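PDB 4DBD: orotidine 5'-phosphate decarboxylase from Sulfolobus solfataricus, which probably catalyses the decarboxylation of orotidine 5'-monophosphate to uridine 5'-monophosphate, the last step of de novo UMP synthesis. Local coordinates for residues Lys3-Leu8 and Lys205-Lys210; Leu33-Asp38 and Asp42-Leu47; Leu108-Val113 and Lys128-Glu133. One frame throughout, in Å; residues are numbered along the deposited sequence.

Interaction 1 (Lys3-Leu8 and Lys205-Lys210); sequences KSRVIL and KIIEDK
Three groups surround S4 OG, next to V6, the residue that meets I207: V6 N, N204 OD1 and E25 O. S4 OG accepts V6 N at 3.1 Å, with an N-H...O angle of 159°. Its single proton has two acceptors within bonding range, N204 OD1 and E25 O. The bond to V6 N makes an ST turn. The turn lies just ahead of strand 6-10, and N204 belongs to helix 196-210, so S4 links the two elements.

The contact itself is apolar. I207 points from the helix toward the strand entry. Its CG1 is anti to the carbonyl carbon (chi1 -68°) and its chain is extended, which carries CD1 out to V6. There CD1 meets V6 CG2 at 3.8 Å, and the two side chains run at a slant to each other. R5 CB and CG both lie 4.3 Å from the shorter branch, I207 CG2. Beyond them the arginine side chain leads away, and NH1 bonds to D182 O.

This joins the first strand and the last helix of a TIM barrel. Strand 183-186 lies alongside: V6 packs on I186 and I207 on E184. L200, one of the earlier residues of the helix, also lies on V6. The I207 contact is dispersive and sets no direction; the directional bonds here are those of S4 and of the strand backbone.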
# COMPACT_ATOMS: atom_id res chain seq x y z
N LYS A 3 -2.00 28.06 16.09
CA LYS A 3 -1.69 27.33 14.87
C LYS A 3 -2.56 26.09 14.69
O LYS A 3 -2.99 25.47 15.67
CB LYS A 3 -0.20 26.94 14.83
CG LYS A 3 0.71 28.08 14.41
CD LYS A 3 0.38 28.55 12.99
CE LYS A 3 1.14 29.82 12.62
NZ LYS A 3 1.18 30.05 11.14
N SER A 4 -2.80 25.73 13.43
CA SER A 4 -3.67 24.60 13.10
C SER A 4 -3.06 23.26 13.49
O SER A 4 -1.84 23.10 13.51
CB SER A 4 -4.00 24.60 11.60
OG SER A 4 -4.89 23.53 11.28
N ARG A 5 -3.93 22.32 13.80
CA ARG A 5 -3.55 20.97 14.18
C ARG A 5 -4.05 20.01 13.12
O ARG A 5 -4.07 18.79 13.34
CB ARG A 5 -4.21 20.61 15.50
CG ARG A 5 -3.79 21.48 16.66
CD ARG A 5 -2.51 20.98 17.25
NE ARG A 5 -2.22 21.57 18.54
CZ ARG A 5 -1.71 20.90 19.57
NH1 ARG A 5 -1.43 19.61 19.44
NH2 ARG A 5 -1.48 21.52 20.72
N VAL A 6 -4.50 20.56 12.00
CA VAL A 6 -5.13 19.75 10.96
C VAL A 6 -4.20 19.39 9.81
O VAL A 6 -3.49 20.24 9.28
CB VAL A 6 -6.38 20.43 10.37
CG1 VAL A 6 -6.90 19.64 9.18
CG2 VAL A 6 -7.46 20.60 11.42
N ILE A 7 -4.21 18.11 9.44
CA ILE A 7 -3.55 17.67 8.22
C ILE A 7 -4.64 17.31 7.22
O ILE A 7 -5.45 16.42 7.48
CB ILE A 7 -2.64 16.43 8.47
CG1 ILE A 7 -1.44 16.81 9.34
CG2 ILE A 7 -2.17 15.85 7.13
CD1 ILE A 7 -0.70 15.62 9.91
N LEU A 8 -4.68 18.01 6.09
CA LEU A 8 -5.68 17.73 5.07
C LEU A 8 -5.39 16.42 4.36
O LEU A 8 -4.31 16.25 3.80
CB LEU A 8 -5.76 18.86 4.03
CG LEU A 8 -6.69 18.60 2.84
CD1 LEU A 8 -8.14 18.41 3.31
CD2 LEU A 8 -6.61 19.72 1.79
N LYS A 205 -11.60 26.12 14.52
CA LYS A 205 -12.18 26.76 15.71
C LYS A 205 -12.61 25.73 16.74
O LYS A 205 -12.33 25.88 17.93
CB LYS A 205 -13.38 27.65 15.33
CG LYS A 205 -13.02 28.88 14.51
CD LYS A 205 -14.26 29.74 14.29
CE LYS A 205 -14.09 30.67 13.10
NZ LYS A 205 -15.33 30.65 12.26
N ILE A 206 -13.30 24.69 16.29
CA ILE A 206 -13.73 23.61 17.18
C ILE A 206 -12.55 23.00 17.92
O ILE A 206 -12.60 22.75 19.13
CB ILE A 206 -14.46 22.49 16.40
CG1 ILE A 206 -15.82 22.99 15.91
CG2 ILE A 206 -14.65 21.26 17.28
CD1 ILE A 206 -16.45 22.12 14.82
N ILE A 207 -11.47 22.77 17.19
CA ILE A 207 -10.31 22.13 17.78
C ILE A 207 -9.61 23.02 18.81
O ILE A 207 -9.26 22.55 19.89
CB ILE A 207 -9.32 21.66 16.70
CG1 ILE A 207 -9.95 20.52 15.90
CG2 ILE A 207 -8.00 21.22 17.33
CD1 ILE A 207 -9.12 20.03 14.74
N GLU A 208 -9.42 24.30 18.48
CA GLU A 208 -8.72 25.20 19.39
C GLU A 208 -9.55 25.49 20.65
O GLU A 208 -9.00 25.91 21.67
CB GLU A 208 -8.28 26.50 18.70
CG GLU A 208 -9.41 27.34 18.12
CD GLU A 208 -9.08 28.83 18.10
OE1 GLU A 208 -7.94 29.20 18.48
OE2 GLU A 208 -9.95 29.64 17.71
N ASP A 209 -10.86 25.27 20.56
CA ASP A 209 -11.72 25.36 21.75
C ASP A 209 -11.54 24.13 22.64
O ASP A 209 -11.30 24.25 23.84
CB ASP A 209 -13.20 25.48 21.35
CG ASP A 209 -13.54 26.86 20.78
OD1 ASP A 209 -12.78 27.82 21.00
OD2 ASP A 209 -14.60 26.97 20.11
N LYS A 210 -11.65 22.95 22.03
CA LYS A 210 -11.44 21.68 22.73
C LYS A 210 -10.05 21.59 23.36
O LYS A 210 -9.92 21.30 24.55
CB LYS A 210 -11.63 20.51 21.77
CG LYS A 210 -13.08 20.15 21.48
CD LYS A 210 -13.23 18.63 21.37
CE LYS A 210 -14.60 18.25 20.83
NZ LYS A 210 -14.93 18.95 19.54

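Interaction 2 (Leu33-Asp38 and Asp42-Leu47); sequences LPLVLD and DKTREL
T44 has OG1 anti to its carbonyl carbon and CG2 anti to its backbone N (chi1 -64°), and both branches meet helix 33-39. L35 has CG anti to its own N (chi1 -180°), and this brings CD2 over to the same threonine. T44 CG2 lies 4.1 Å from L35 CD2. It is 4.0 Å from V36 CG2, and the V36 and T44 side chains stand roughly perpendicular. T44 OG1 rests 3.5 Å from V36 CA. Its hydrogen bond is made with G40 O, four residues back and just ahead of helix 41-48. The buried hydroxyl is thus satisfied while it packs against the neighbouring backbone.

Helices 33-39 and 41-48 follow one another on the TIM barrel, between strands 28-32 and 55-62. L35 and L47 both reach M10 of strand 6-10, and V36 packs on F60, a predicted substrate-binding residue. Helix 33-39 also faces the dimer partner. V36 touches L37 of the second subunit, and D38 OD1 forms a salt bridge with R75 NE of that subunit. On the exposed part of helix 41-48, K43 NZ bridges to E46 OE1 at 3.2 Å. The lysine comes to the syn side of the carboxylate, 22° out of its plane.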
# COMPACT_ATOMS: atom_id res chain seq x y z
N LEU A 33 -3.04 7.84 -2.81
CA LEU A 33 -3.13 7.22 -4.13
C LEU A 33 -4.36 7.68 -4.92
O LEU A 33 -4.29 7.83 -6.15
CB LEU A 33 -3.11 5.70 -4.03
CG LEU A 33 -1.74 5.05 -4.21
CD1 LEU A 33 -1.74 3.62 -3.69
CD2 LEU A 33 -1.32 5.11 -5.69
N PRO A 34 -5.50 7.90 -4.24
CA PRO A 34 -6.66 8.34 -5.03
C PRO A 34 -6.38 9.62 -5.81
O PRO A 34 -6.85 9.76 -6.95
CB PRO A 34 -7.72 8.59 -3.97
CG PRO A 34 -7.35 7.62 -2.85
CD PRO A 34 -5.85 7.64 -2.83
N LEU A 35 -5.64 10.55 -5.20
CA LEU A 35 -5.33 11.82 -5.86
C LEU A 35 -4.36 11.61 -7.00
O LEU A 35 -4.59 12.07 -8.12
CB LEU A 35 -4.73 12.82 -4.86
CG LEU A 35 -4.37 14.19 -5.44
CD1 LEU A 35 -5.63 14.96 -5.75
CD2 LEU A 35 -3.50 14.98 -4.49
N VAL A 36 -3.27 10.91 -6.71
CA VAL A 36 -2.25 10.67 -7.72
C VAL A 36 -2.82 9.92 -8.93
O VAL A 36 -2.45 10.20 -10.06
CB VAL A 36 -1.04 9.94 -7.12
CG1 VAL A 36 -0.02 9.61 -8.20
CG2 VAL A 36 -0.39 10.80 -6.04
N LEU A 37 -3.74 8.99 -8.70
CA LEU A 37 -4.40 8.30 -9.81
C LEU A 37 -5.46 9.16 -10.54
O LEU A 37 -5.75 8.94 -11.71
CB LEU A 37 -5.01 6.97 -9.36
CG LEU A 37 -4.05 5.96 -8.72
CD1 LEU A 37 -4.82 4.76 -8.22
CD2 LEU A 37 -2.94 5.53 -9.68
N ASP A 38 -6.04 10.13 -9.84
CA ASP A 38 -7.03 11.01 -10.46
C ASP A 38 -6.32 12.06 -11.32
O ASP A 38 -6.55 12.14 -12.53
CB ASP A 38 -7.91 11.70 -9.40
CG ASP A 38 -9.05 10.82 -8.91
OD1 ASP A 38 -9.50 9.94 -9.68
OD2 ASP A 38 -9.50 11.02 -7.75
N ASP A 42 2.33 14.01 -12.68
CA ASP A 42 2.81 15.34 -13.03
C ASP A 42 1.91 16.41 -12.47
O ASP A 42 2.39 17.34 -11.81
CB ASP A 42 2.94 15.49 -14.55
CG ASP A 42 4.16 14.79 -15.10
OD1 ASP A 42 5.13 14.58 -14.34
OD2 ASP A 42 4.14 14.44 -16.30
N LYS A 43 0.61 16.28 -12.71
CA LYS A 43 -0.35 17.24 -12.18
C LYS A 43 -0.36 17.27 -10.66
O LYS A 43 -0.57 18.32 -10.05
CB LYS A 43 -1.76 16.96 -12.71
CG LYS A 43 -1.90 17.27 -14.20
CD LYS A 43 -1.78 18.76 -14.45
CE LYS A 43 -1.01 19.05 -15.74
NZ LYS A 43 -1.06 20.49 -16.12
N THR A 44 -0.10 16.13 -10.03
CA THR A 44 -0.08 16.11 -8.58
C THR A 44 1.10 16.93 -8.05
O THR A 44 0.95 17.72 -7.12
CB THR A 44 -0.06 14.67 -8.00
OG1 THR A 44 -1.27 13.99 -8.35
CG2 THR A 44 0.05 14.73 -6.49
N ARG A 45 2.27 16.76 -8.66
CA ARG A 45 3.46 17.50 -8.25
C ARG A 45 3.29 19.02 -8.43
O ARG A 45 3.64 19.81 -7.55
CB ARG A 45 4.70 17.00 -9.01
CG ARG A 45 5.13 15.58 -8.65
CD ARG A 45 6.45 15.20 -9.29
NE ARG A 45 7.09 14.05 -8.63
CZ ARG A 45 8.05 14.15 -7.72
NH1 ARG A 45 8.52 15.34 -7.35
NH2 ARG A 45 8.56 13.06 -7.17
N GLU A 46 2.75 19.41 -9.58
CA GLU A 46 2.47 20.81 -9.86
C GLU A 46 1.56 21.42 -8.79
O GLU A 46 1.79 22.53 -8.31
CB GLU A 46 1.81 20.95 -11.23
CG GLU A 46 1.46 22.38 -11.59
CD GLU A 46 0.97 22.52 -13.01
OE1 GLU A 46 0.89 21.50 -13.73
OE2 GLU A 46 0.66 23.66 -13.42
N LEU A 47 0.52 20.69 -8.42
CA LEU A 47 -0.45 21.17 -7.44
C LEU A 47 0.20 21.55 -6.11
O LEU A 47 -0.25 22.48 -5.43
CB LEU A 47 -1.53 20.10 -7.21
CG LEU A 47 -2.74 20.53 -6.39
CD1 LEU A 47 -3.40 21.75 -7.00
CD2 LEU A 47 -3.75 19.39 -6.26

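Interaction 3 (Leu108-Val113 and Lys128-Glu133); sequences LYLVAV and KNVIRE
I131 packs against both L110 and A112, joining the helix and first strand of a beta-alpha-beta unit of the TIM barrel. The unit is strand 107-113, helix 124-134 and strand 138-141. The segments 108-113 and 128-133 run almost antiparallel, at 163° between their directions, with their axes 9.5 Å apart.

The tight part centres on I131. Its CG1 is anti to the carbonyl carbon (chi1 -67°), and the extended chain brings CD1 in toward the strand. CD1 meets A112 CB at 3.8 Å. One atom back, I131 CG1 lies 4.0 Å from L110 CD1. The L110 and I131 side chains lie alongside, pointing opposite ways. V130 is looser, with CG1 at 4.5 Å from L110 CD1. L94 of helix 90-103 packs on both L110 and V130, and F156 touches I131. S86, a loop serine, sits beside L110 and I131. Neighbouring elements thus help to close the layer.

The rest of the helix surface is polar: N129 and R132 are exposed, while K128 and E133 reach charged partners on neighbouring elements. K128 turns away from the strand, and its NZ forms a salt bridge with D155; the lysine also makes a cation-pi contact with Y152. E133 OE1 forms a salt bridge with K91 NZ. N129 and R132 link to each other along the helix. K128 CB lies 3.6 Å above one face of the R132 guanidinium, offset toward its rim. In the plane of that group, R132 NH1 donates to N129 OD1 at 2.9 Å, a bent bond with an N-H...O angle of 137°.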
# COMPACT_ATOMS: atom_id res chain seq x y z
N LEU A 108 9.77 9.47 8.26
CA LEU A 108 8.94 8.27 8.17
C LEU A 108 7.89 8.30 9.28
O LEU A 108 8.21 8.59 10.43
CB LEU A 108 9.80 7.00 8.30
CG LEU A 108 9.11 5.63 8.27
CD1 LEU A 108 8.35 5.41 6.96
CD2 LEU A 108 10.11 4.48 8.52
N TYR A 109 6.64 8.03 8.91
CA TYR A 109 5.55 7.82 9.86
C TYR A 109 5.07 6.38 9.70
O TYR A 109 4.83 5.93 8.57
CB TYR A 109 4.38 8.75 9.54
CG TYR A 109 4.63 10.19 9.93
CD1 TYR A 109 4.08 10.71 11.10
CD2 TYR A 109 5.39 11.03 9.13
CE1 TYR A 109 4.30 12.02 11.47
CE2 TYR A 109 5.61 12.36 9.49
CZ TYR A 109 5.06 12.84 10.66
OH TYR A 109 5.27 14.14 11.04
N LEU A 110 4.91 5.66 10.81
CA LEU A 110 4.47 4.26 10.73
C LEU A 110 3.04 4.10 11.23
O LEU A 110 2.64 4.69 12.23
CB LEU A 110 5.40 3.35 11.52
CG LEU A 110 6.85 3.21 11.06
CD1 LEU A 110 7.59 2.27 12.00
CD2 LEU A 110 6.91 2.69 9.61
N VAL A 111 2.26 3.29 10.51
CA VAL A 111 0.88 3.04 10.89
C VAL A 111 0.82 2.07 12.08
O VAL A 111 1.29 0.93 12.00
CB VAL A 111 0.08 2.46 9.72
CG1 VAL A 111 -1.32 2.06 10.19
CG2 VAL A 111 0.01 3.48 8.60
N ALA A 112 0.25 2.53 13.19
CA ALA A 112 0.20 1.70 14.40
C ALA A 112 -1.19 1.11 14.63
O ALA A 112 -1.32 -0.09 14.92
CB ALA A 112 0.66 2.47 15.64
N VAL A 113 -2.21 1.96 14.56
CA VAL A 113 -3.59 1.53 14.73
C VAL A 113 -4.46 2.19 13.67
O VAL A 113 -4.38 3.40 13.46
CB VAL A 113 -4.13 1.92 16.12
CG1 VAL A 113 -5.52 1.31 16.33
CG2 VAL A 113 -3.17 1.48 17.20
N LYS A 128 4.39 -2.22 18.24
CA LYS A 128 5.19 -1.34 19.10
C LYS A 128 6.67 -1.66 19.03
O LYS A 128 7.50 -0.75 18.97
CB LYS A 128 4.68 -1.40 20.55
CG LYS A 128 3.35 -0.69 20.71
CD LYS A 128 2.86 -0.67 22.16
CE LYS A 128 1.51 0.03 22.27
NZ LYS A 128 1.13 0.29 23.69
N ASN A 129 7.01 -2.94 19.01
CA ASN A 129 8.41 -3.34 18.84
C ASN A 129 9.00 -2.89 17.51
O ASN A 129 10.13 -2.42 17.45
CB ASN A 129 8.56 -4.85 18.99
CG ASN A 129 8.42 -5.29 20.41
OD1 ASN A 129 8.51 -4.47 21.33
ND2 ASN A 129 8.18 -6.58 20.62
N VAL A 130 8.25 -3.06 16.44
CA VAL A 130 8.69 -2.55 15.14
C VAL A 130 8.96 -1.05 15.25
O VAL A 130 9.98 -0.55 14.77
CB VAL A 130 7.66 -2.84 14.04
CG1 VAL A 130 8.04 -2.13 12.78
CG2 VAL A 130 7.57 -4.35 13.81
N ILE A 131 8.03 -0.32 15.87
CA ILE A 131 8.20 1.13 15.98
C ILE A 131 9.44 1.47 16.81
O ILE A 131 10.19 2.38 16.48
CB ILE A 131 6.93 1.80 16.56
CG1 ILE A 131 5.79 1.67 15.55
CG2 ILE A 131 7.20 3.25 16.90
CD1 ILE A 131 4.40 1.99 16.13
N ARG A 132 9.65 0.73 17.89
CA ARG A 132 10.85 0.93 18.71
C ARG A 132 12.17 0.70 17.96
O ARG A 132 13.11 1.47 18.13
CB ARG A 132 10.78 0.07 19.96
CG ARG A 132 9.70 0.49 20.92
CD ARG A 132 9.44 -0.59 21.95
NE ARG A 132 8.42 -0.19 22.90
CZ ARG A 132 7.44 -0.98 23.32
NH1 ARG A 132 7.36 -2.24 22.88
NH2 ARG A 132 6.54 -0.52 24.18
N GLU A 133 12.23 -0.34 17.14
CA GLU A 133 13.44 -0.61 16.36
C GLU A 133 13.72 0.47 15.32
O GLU A 133 14.85 0.90 15.14
CB GLU A 133 13.36 -1.97 15.67
CG GLU A 133 13.57 -3.16 16.58
CD GLU A 133 13.53 -4.47 15.82
OE1 GLU A 133 13.64 -4.44 14.58
OE2 GLU A 133 13.40 -5.54 16.47

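How the interactions relate
All three contacts are buried and mostly apolar where their segments meet, but they join different parts of the barrel. Interactions 1 and 3 each seat a helix on a strand of the same parallel sheet. Interaction 1 brings together the two ends of the chain, whereas interaction 3 lies within one beta-alpha-beta unit. Interaction 2 pairs two consecutive helices, and it alone of the three has the second subunit against its segments. Interactions 2 and 3 lie on opposite sides of the chain's centre, with their own centres 27 Å apart. A threonine hydroxyl enters the packing of interaction 2. In interactions 1 and 3 the touching side-chain atoms are all carbon.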